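Local coordinates for glutamine amidotransferase subunit pdxT (Thermus thermophilus, PDB 2YWD), which probably hydrolyses glutamine to glutamate and ammonia, passing the ammonia to the PdxS subunit for the synthesis of pyridoxal 5'-phosphate, at residues Phe14-Glu19 against His172-Glu177; Pro95-Leu100 against Val107-Phe112; Leu160-Lys165 against Leu186-Val191. One frame throughout, in Å; residues are numbered along the deposited sequence.

The three contacts illustrate how a class I glutamine amidotransferase folds round a central mixed sheet. Interaction 1 joins helix 14-22 to the loop between strand 166-169 and helix 180-189, where two predicted catalytic residues lie. Interaction 2 is nested inside the loop of chain closed by interaction 1, with centres about 22 Å apart, and links a loop after strand 90-91 to the end of strand 103-108. Interaction 3 crosses interaction 1 along the chain, with centres about 17 Å apart, and packs strand 157-163 against helix 180-189. Interactions 2 and 3 follow in series, on opposite sides of the chain's centre. Interactions 1 and 2 thus hold residues of the probable glutaminase centre; the third is structural packing.

Interaction 1 (Phe14-Glu19 against His172-Glu177); sequences FREHKE and HPELTE
Glu174 lies over one face of the His17 imidazole, and with Glu16 these residues account for most of the surface buried between helix 14-22 and the loop that follows strand 166-169. The CB of Glu174 makes a CH-pi contact 3.7 Å from the centroid of the His17 ring, displaced toward its rim. With CG set between the backbone N and the carbonyl carbon (chi1 78°) and a second bend at chi2, the Glu174 chain folds so that its carboxylate also stacks on the ring, the two planes 23° apart. Glu174 OE1 comes within 3.4 Å of His17 CE1, but the polar edge of the imidazole is engaged by other partners: NE2 is hydrogen-bonded to Thr80, ND1 to His182. A leucine in place of His17 would probably leave Thr80 and His182 without these partners and remove the flat surface on which the Glu174 carboxylate rests.

Beside this stack, Glu16 CB packs 3.5 Å from Glu174 CG, while Glu16 CG touches Leu175 CD2. Beyond CG the Glu16 chain turns away, and its OE2 is gripped side-on by NE and NH2 of Arg15 in a salt bridge. One water joins the two backbones, donating to Glu16 O and to Glu174 O.

Glu174 OE2 makes the link within the predicted charge relay. His172 ND1 donates to Glu174 OE2 over 2.7 Å; the acceptor lies near the His172 ring plane, while the donor meets OE2 on its syn side, tilted out of the carboxylate plane. The His172 side chain touches Cys81, the predicted nucleophile. The chemistry is consistent with a Cys-His-Glu triad in which His17 is a second-shell residue, stacking on the Glu174 carboxylate, while the bond to OE2 would help orient the His172 ring.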
# COMPACT_ATOMS: atom_id res chain seq x y z
N PHE A 14 7.29 1.57 8.77
CA PHE A 14 6.16 2.45 9.02
C PHE A 14 6.68 3.84 9.40
O PHE A 14 6.01 4.84 9.20
CB PHE A 14 5.29 1.88 10.15
CG PHE A 14 6.06 1.52 11.39
CD1 PHE A 14 6.36 2.48 12.35
CD2 PHE A 14 6.49 0.21 11.60
CE1 PHE A 14 7.10 2.15 13.49
CE2 PHE A 14 7.22 -0.13 12.74
CZ PHE A 14 7.52 0.84 13.68
N ARG A 15 7.89 3.88 9.96
CA ARG A 15 8.51 5.14 10.36
C ARG A 15 8.51 6.16 9.22
O ARG A 15 8.09 7.30 9.39
CB ARG A 15 9.95 4.89 10.83
CG ARG A 15 10.76 6.14 11.17
CD ARG A 15 12.19 5.75 11.55
NE ARG A 15 12.88 5.08 10.45
CZ ARG A 15 13.93 4.29 10.58
NH1 ARG A 15 14.44 4.05 11.79
NH2 ARG A 15 14.48 3.72 9.52
N GLU A 16 8.97 5.73 8.05
CA GLU A 16 9.03 6.61 6.88
C GLU A 16 7.67 7.18 6.48
O GLU A 16 7.59 8.32 6.02
CB GLU A 16 9.65 5.87 5.69
CG GLU A 16 11.16 5.68 5.74
CD GLU A 16 11.63 4.75 6.85
OE1 GLU A 16 10.82 3.93 7.34
OE2 GLU A 16 12.82 4.83 7.22
N HIS A 17 6.60 6.40 6.63
CA HIS A 17 5.27 6.89 6.29
C HIS A 17 4.79 7.92 7.31
O HIS A 17 4.13 8.90 6.96
CB HIS A 17 4.27 5.74 6.19
CG HIS A 17 4.27 5.05 4.85
ND1 HIS A 17 3.78 5.65 3.71
CD2 HIS A 17 4.68 3.81 4.48
CE1 HIS A 17 3.89 4.81 2.69
NE2 HIS A 17 4.44 3.69 3.14
N LYS A 18 5.11 7.70 8.58
CA LYS A 18 4.72 8.64 9.63
C LYS A 18 5.38 9.99 9.35
O LYS A 18 4.76 11.04 9.48
CB LYS A 18 5.15 8.14 11.00
CG LYS A 18 4.50 6.83 11.42
CD LYS A 18 4.92 6.43 12.84
CE LYS A 18 4.28 7.32 13.91
NZ LYS A 18 4.67 8.75 13.80
N GLU A 19 6.65 9.94 8.96
CA GLU A 19 7.41 11.15 8.65
C GLU A 19 6.82 11.85 7.44
O GLU A 19 6.68 13.07 7.42
CB GLU A 19 8.87 10.81 8.38
CG GLU A 19 9.61 10.28 9.59
CD GLU A 19 11.01 9.79 9.25
OE1 GLU A 19 11.74 9.37 10.17
OE2 GLU A 19 11.38 9.83 8.05
N HIS A 172 7.99 3.25 -3.43
CA HIS A 172 7.93 3.89 -2.11
C HIS A 172 7.80 5.41 -2.12
O HIS A 172 8.80 6.12 -2.12
CB HIS A 172 9.19 3.53 -1.32
CG HIS A 172 9.36 2.06 -1.08
ND1 HIS A 172 8.86 1.43 0.04
CD2 HIS A 172 9.97 1.10 -1.81
CE1 HIS A 172 9.17 0.15 -0.00
NE2 HIS A 172 9.85 -0.08 -1.11
N PRO A 173 6.56 5.92 -2.11
CA PRO A 173 6.41 7.38 -2.12
C PRO A 173 6.97 8.00 -0.83
O PRO A 173 7.39 9.16 -0.82
CB PRO A 173 4.91 7.58 -2.24
CG PRO A 173 4.35 6.37 -1.54
CD PRO A 173 5.25 5.26 -2.07
N GLU A 174 6.99 7.21 0.24
CA GLU A 174 7.49 7.67 1.53
C GLU A 174 9.01 7.80 1.54
O GLU A 174 9.59 8.30 2.51
CB GLU A 174 7.04 6.73 2.66
CG GLU A 174 7.84 5.43 2.77
CD GLU A 174 7.46 4.38 1.74
OE1 GLU A 174 6.69 4.70 0.80
OE2 GLU A 174 7.94 3.23 1.87
N LEU A 175 9.66 7.33 0.48
CA LEU A 175 11.11 7.44 0.40
C LEU A 175 11.53 8.68 -0.37
O LEU A 175 12.68 8.81 -0.81
CB LEU A 175 11.72 6.18 -0.22
CG LEU A 175 11.66 4.96 0.71
CD1 LEU A 175 12.41 3.79 0.09
CD2 LEU A 175 12.28 5.32 2.06
N THR A 176 10.58 9.60 -0.52
CA THR A 176 10.81 10.88 -1.18
C THR A 176 10.24 11.89 -0.20
O THR A 176 9.58 11.51 0.77
CB THR A 176 10.03 11.02 -2.51
OG1 THR A 176 8.64 11.21 -2.23
CG2 THR A 176 10.20 9.77 -3.37
N GLU A 177 10.48 13.17 -0.44
CA GLU A 177 9.94 14.19 0.45
C GLU A 177 8.66 14.80 -0.14
O GLU A 177 8.11 15.75 0.40
CB GLU A 177 10.98 15.28 0.71
CG GLU A 177 12.21 14.76 1.44
CD GLU A 177 13.00 15.87 2.10
OE1 GLU A 177 12.41 16.59 2.93
OE2 GLU A 177 14.20 16.01 1.80
O HOH W 1 9.51 9.77 4.87

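Interaction 2 (Pro95-Leu100 against Val107-Phe112)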
# COMPACT_ATOMS: atom_id res chain seq x y z
N PRO A 95 0.27 -18.99 -3.02
CA PRO A 95 -1.18 -18.98 -2.84
C PRO A 95 -1.67 -18.95 -1.39
O PRO A 95 -2.73 -18.41 -1.10
CB PRO A 95 -1.64 -20.24 -3.58
CG PRO A 95 -0.46 -21.15 -3.44
CD PRO A 95 0.70 -20.22 -3.72
N GLU A 96 -0.89 -19.52 -0.48
CA GLU A 96 -1.30 -19.56 0.92
C GLU A 96 -0.68 -18.49 1.81
O GLU A 96 -0.84 -18.54 3.03
CB GLU A 96 -1.03 -20.95 1.50
CG GLU A 96 -1.84 -22.06 0.84
CD GLU A 96 -3.31 -21.71 0.70
OE1 GLU A 96 -3.95 -21.38 1.73
OE2 GLU A 96 -3.83 -21.76 -0.43
N GLN A 97 0.02 -17.53 1.22
CA GLN A 97 0.63 -16.47 2.02
C GLN A 97 -0.45 -15.63 2.70
O GLN A 97 -1.37 -15.13 2.05
CB GLN A 97 1.52 -15.57 1.16
CG GLN A 97 2.25 -14.50 1.98
CD GLN A 97 3.30 -13.76 1.17
OE1 GLN A 97 4.10 -14.37 0.47
NE2 GLN A 97 3.31 -12.43 1.29
N PRO A 98 -0.34 -15.46 4.03
CA PRO A 98 -1.32 -14.66 4.79
C PRO A 98 -1.42 -13.26 4.19
O PRO A 98 -0.40 -12.59 4.00
CB PRO A 98 -0.73 -14.64 6.19
CG PRO A 98 0.00 -15.95 6.27
CD PRO A 98 0.68 -16.03 4.93
N ARG A 99 -2.64 -12.82 3.89
CA ARG A 99 -2.85 -11.50 3.30
C ARG A 99 -4.31 -11.09 3.38
O ARG A 99 -5.17 -11.92 3.66
CB ARG A 99 -2.41 -11.51 1.84
CG ARG A 99 -3.19 -12.50 0.99
CD ARG A 99 -2.63 -12.56 -0.42
NE ARG A 99 -3.38 -13.46 -1.29
CZ ARG A 99 -3.29 -14.79 -1.27
NH1 ARG A 99 -2.47 -15.39 -0.42
NH2 ARG A 99 -4.01 -15.51 -2.12
N LEU A 100 -4.58 -9.81 3.13
CA LEU A 100 -5.95 -9.30 3.15
C LEU A 100 -6.67 -9.78 1.89
O LEU A 100 -7.78 -10.31 1.97
CB LEU A 100 -5.96 -7.76 3.20
CG LEU A 100 -7.35 -7.12 3.14
CD1 LEU A 100 -8.20 -7.61 4.31
CD2 LEU A 100 -7.20 -5.60 3.20
N VAL A 107 -0.13 -10.37 -7.95
CA VAL A 107 1.16 -9.73 -7.73
C VAL A 107 2.27 -10.74 -7.52
O VAL A 107 2.11 -11.71 -6.78
CB VAL A 107 1.12 -8.80 -6.50
CG1 VAL A 107 2.51 -8.24 -6.23
CG2 VAL A 107 0.13 -7.67 -6.72
N GLU A 108 3.40 -10.52 -8.19
CA GLU A 108 4.54 -11.41 -8.02
C GLU A 108 5.62 -10.63 -7.26
O GLU A 108 6.01 -9.54 -7.66
CB GLU A 108 5.09 -11.87 -9.38
CG GLU A 108 6.05 -13.04 -9.25
CD GLU A 108 6.68 -13.45 -10.57
OE1 GLU A 108 6.16 -13.05 -11.63
OE2 GLU A 108 7.69 -14.18 -10.53
N ARG A 109 6.07 -11.21 -6.16
CA ARG A 109 7.09 -10.58 -5.32
C ARG A 109 8.43 -10.43 -6.03
O ARG A 109 8.82 -11.31 -6.81
CB ARG A 109 7.26 -11.40 -4.03
CG ARG A 109 6.09 -11.27 -3.06
CD ARG A 109 6.08 -12.41 -2.05
NE ARG A 109 7.43 -12.71 -1.57
CZ ARG A 109 7.75 -13.76 -0.82
NH1 ARG A 109 6.81 -14.62 -0.44
NH2 ARG A 109 9.01 -13.97 -0.48
N ASN A 110 9.11 -9.32 -5.77
CA ASN A 110 10.45 -9.01 -6.31
C ASN A 110 10.68 -9.67 -7.67
O ASN A 110 11.56 -10.51 -7.84
CB ASN A 110 11.49 -9.49 -5.29
CG ASN A 110 12.91 -9.11 -5.66
OD1 ASN A 110 13.13 -8.16 -6.40
ND2 ASN A 110 13.88 -9.84 -5.12
N ALA A 111 9.90 -9.24 -8.66
CA ALA A 111 9.96 -9.83 -9.99
C ALA A 111 10.40 -8.96 -11.16
O ALA A 111 10.16 -9.33 -12.31
CB ALA A 111 8.59 -10.44 -10.31
N PHE A 112 11.06 -7.83 -10.90
CA PHE A 112 11.49 -6.96 -11.99
C PHE A 112 12.62 -7.49 -12.87
O PHE A 112 12.82 -7.02 -13.99
CB PHE A 112 11.87 -5.58 -11.47
CG PHE A 112 10.78 -4.58 -11.60
CD1 PHE A 112 9.89 -4.35 -10.55
CD2 PHE A 112 10.61 -3.87 -12.78
CE1 PHE A 112 8.85 -3.44 -10.68
CE2 PHE A 112 9.57 -2.95 -12.93
CZ PHE A 112 8.69 -2.73 -11.87
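Gln97 and Arg109 approach from opposite directions and meet through a single hydrogen bond, the one direct link between a loop that follows strand 90-91 and the residues at the end of strand 103-108. Arg109 NH1 donates to Gln97 OE1 over 2.9 Å. The bond is bent, with an N-H...O angle of 130°. The amide and guanidinium planes stand 59° apart; the oxygen lies at the guanidinium edge, somewhat out of its plane.

The Gln97 side is the tightly packed one. With CG anti to the backbone N (chi1 -177°) and the chain extended beyond it, the buried side chain packs on Ile85 and Thr51, and its NE2 is hydrogen-bonded to Ser50 OG. Both ends of the amide are therefore used, which should fix its rotation. Behind it the loop is braced from within: Arg99 NH1 binds Gln97 O at 2.7 Å, in the carbonyl plane, and also Pro95 O at 3.1 Å, approaching the latter from above its carbonyl plane.

The Arg109 side is looser. Although Arg109 also touches Ile85 and Thr51, it is partly exposed, and the backbones remain far apart, with 11.4 Å between Gln97 CA and Arg109 CA. Tyr94 contributes a cation-pi contact to the guanidinium. Ser50 and Arg109 are both predicted to bind L-glutamine, so the Ser50-Gln97-Arg109 chain of contacts probably belongs to the wall of the substrate pocket in this glutaminase.

Interaction 3 (Leu160-Lys165 against Leu186-Val191); sequences LVRQGK and LELAGV
Leu188 holds CG between its backbone N and carbonyl carbon (chi1 74°), which sends CD2 over Arg162 and CD1 toward Lys165; the Arg162 chain, extended from CG to NE with CG anti to N (chi1 174°), runs out to meet it. This is helix-on-sheet packing: the last turn of helix 180-189 lies against the end of strand 157-163, in the central mixed sheet, and the turn leading to strand 166-169.

Leu188 CD2 sits over the centre of the Arg162 guanidinium, 3.8 Å from CZ, and Leu188 CB covers the same group closer to NH2. The contact is an aliphatic branch against a flat cationic face, while the polar edge keeps its own partners. Arg162 NE donates to Gly164 O over 2.8 Å, in the carbonyl plane, and NH1 is hydrogen-bonded to Tyr184 on the same helix as Leu188. These bonds probably limit the turning of the guanidinium against the leucine.

Leu188 CD1 meets the backbone of Lys165, 3.9 Å from its CA, and Ala76 of strand 76-80 touches both side chains. The helix stops just beyond, where Gly190, with positive phi, completes a Schellman motif through the bonds Val191 N to Leu186 O and Gly190 N to Glu187 O. Near that helix end the lysine methylenes pass by Leu188 O, with Lys165 CE 3.7 Å from Leu188 O.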
# COMPACT_ATOMS: atom_id res chain seq x y z
N LEU A 160 1.01 1.85 -10.02
CA LEU A 160 0.13 2.50 -9.04
C LEU A 160 -1.29 2.18 -9.50
O LEU A 160 -1.68 2.55 -10.61
CB LEU A 160 0.32 4.02 -9.01
CG LEU A 160 -0.60 4.75 -8.01
CD1 LEU A 160 -0.28 4.29 -6.59
CD2 LEU A 160 -0.42 6.26 -8.12
N VAL A 161 -2.05 1.48 -8.66
CA VAL A 161 -3.40 1.10 -9.03
C VAL A 161 -4.40 1.44 -7.94
O VAL A 161 -4.05 1.54 -6.76
CB VAL A 161 -3.49 -0.41 -9.33
CG1 VAL A 161 -2.52 -0.78 -10.44
CG2 VAL A 161 -3.20 -1.21 -8.07
N ARG A 162 -5.65 1.61 -8.34
CA ARG A 162 -6.71 1.95 -7.40
C ARG A 162 -7.99 1.15 -7.65
O ARG A 162 -8.38 0.92 -8.79
CB ARG A 162 -7.02 3.45 -7.47
CG ARG A 162 -8.22 3.88 -6.64
CD ARG A 162 -8.46 5.38 -6.72
NE ARG A 162 -9.66 5.77 -5.98
CZ ARG A 162 -10.09 7.02 -5.82
NH1 ARG A 162 -9.41 8.04 -6.33
NH2 ARG A 162 -11.20 7.25 -5.13
N GLN A 163 -8.62 0.73 -6.56
CA GLN A 163 -9.87 -0.01 -6.61
C GLN A 163 -10.72 0.58 -5.50
O GLN A 163 -10.60 0.18 -4.34
CB GLN A 163 -9.63 -1.49 -6.36
CG GLN A 163 -10.90 -2.31 -6.25
CD GLN A 163 -10.63 -3.75 -5.86
OE1 GLN A 163 -10.09 -4.52 -6.65
NE2 GLN A 163 -11.00 -4.11 -4.64
N GLY A 164 -11.57 1.54 -5.85
CA GLY A 164 -12.40 2.17 -4.84
C GLY A 164 -11.54 2.94 -3.86
O GLY A 164 -10.79 3.83 -4.26
N LYS A 165 -11.63 2.59 -2.58
CA LYS A 165 -10.84 3.27 -1.56
C LYS A 165 -9.57 2.51 -1.20
O LYS A 165 -8.99 2.73 -0.14
CB LYS A 165 -11.70 3.51 -0.32
CG LYS A 165 -12.70 4.64 -0.51
CD LYS A 165 -13.53 4.87 0.74
CE LYS A 165 -14.33 6.17 0.63
NZ LYS A 165 -15.20 6.20 -0.58
N LEU A 186 -5.28 10.62 1.19
CA LEU A 186 -6.11 11.17 2.25
C LEU A 186 -7.38 11.79 1.69
O LEU A 186 -8.45 11.71 2.29
CB LEU A 186 -5.33 12.21 3.06
CG LEU A 186 -4.10 11.69 3.79
CD1 LEU A 186 -3.60 12.76 4.75
CD2 LEU A 186 -4.43 10.41 4.55
N GLU A 187 -7.26 12.41 0.52
CA GLU A 187 -8.42 13.03 -0.12
C GLU A 187 -9.46 11.97 -0.49
O GLU A 187 -10.65 12.17 -0.25
CB GLU A 187 -7.98 13.80 -1.38
CG GLU A 187 -7.19 15.07 -1.09
CD GLU A 187 -8.06 16.24 -0.67
OE1 GLU A 187 -8.80 16.78 -1.53
OE2 GLU A 187 -8.03 16.63 0.52
N LEU A 188 -9.02 10.85 -1.05
CA LEU A 188 -9.96 9.81 -1.42
C LEU A 188 -10.53 9.11 -0.19
O LEU A 188 -11.60 8.50 -0.25
CB LEU A 188 -9.28 8.80 -2.37
CG LEU A 188 -8.26 7.77 -1.86
CD1 LEU A 188 -8.98 6.62 -1.17
CD2 LEU A 188 -7.47 7.24 -3.05
N ALA A 189 -9.82 9.20 0.93
CA ALA A 189 -10.27 8.59 2.18
C ALA A 189 -11.23 9.54 2.90
O ALA A 189 -11.86 9.19 3.89
CB ALA A 189 -9.08 8.28 3.08
N GLY A 190 -11.32 10.77 2.38
CA GLY A 190 -12.20 11.75 2.98
C GLY A 190 -11.64 12.38 4.24
O GLY A 190 -12.40 12.82 5.11
N VAL A 191 -10.32 12.42 4.36
CA VAL A 191 -9.69 13.01 5.53
C VAL A 191 -9.60 14.52 5.37
O VAL A 191 -9.43 14.98 4.21
CB VAL A 191 -8.27 12.45 5.76
CG1 VAL A 191 -7.56 13.22 6.87
CG2 VAL A 191 -8.35 10.97 6.11
OXT VAL A 191 -9.68 15.23 6.40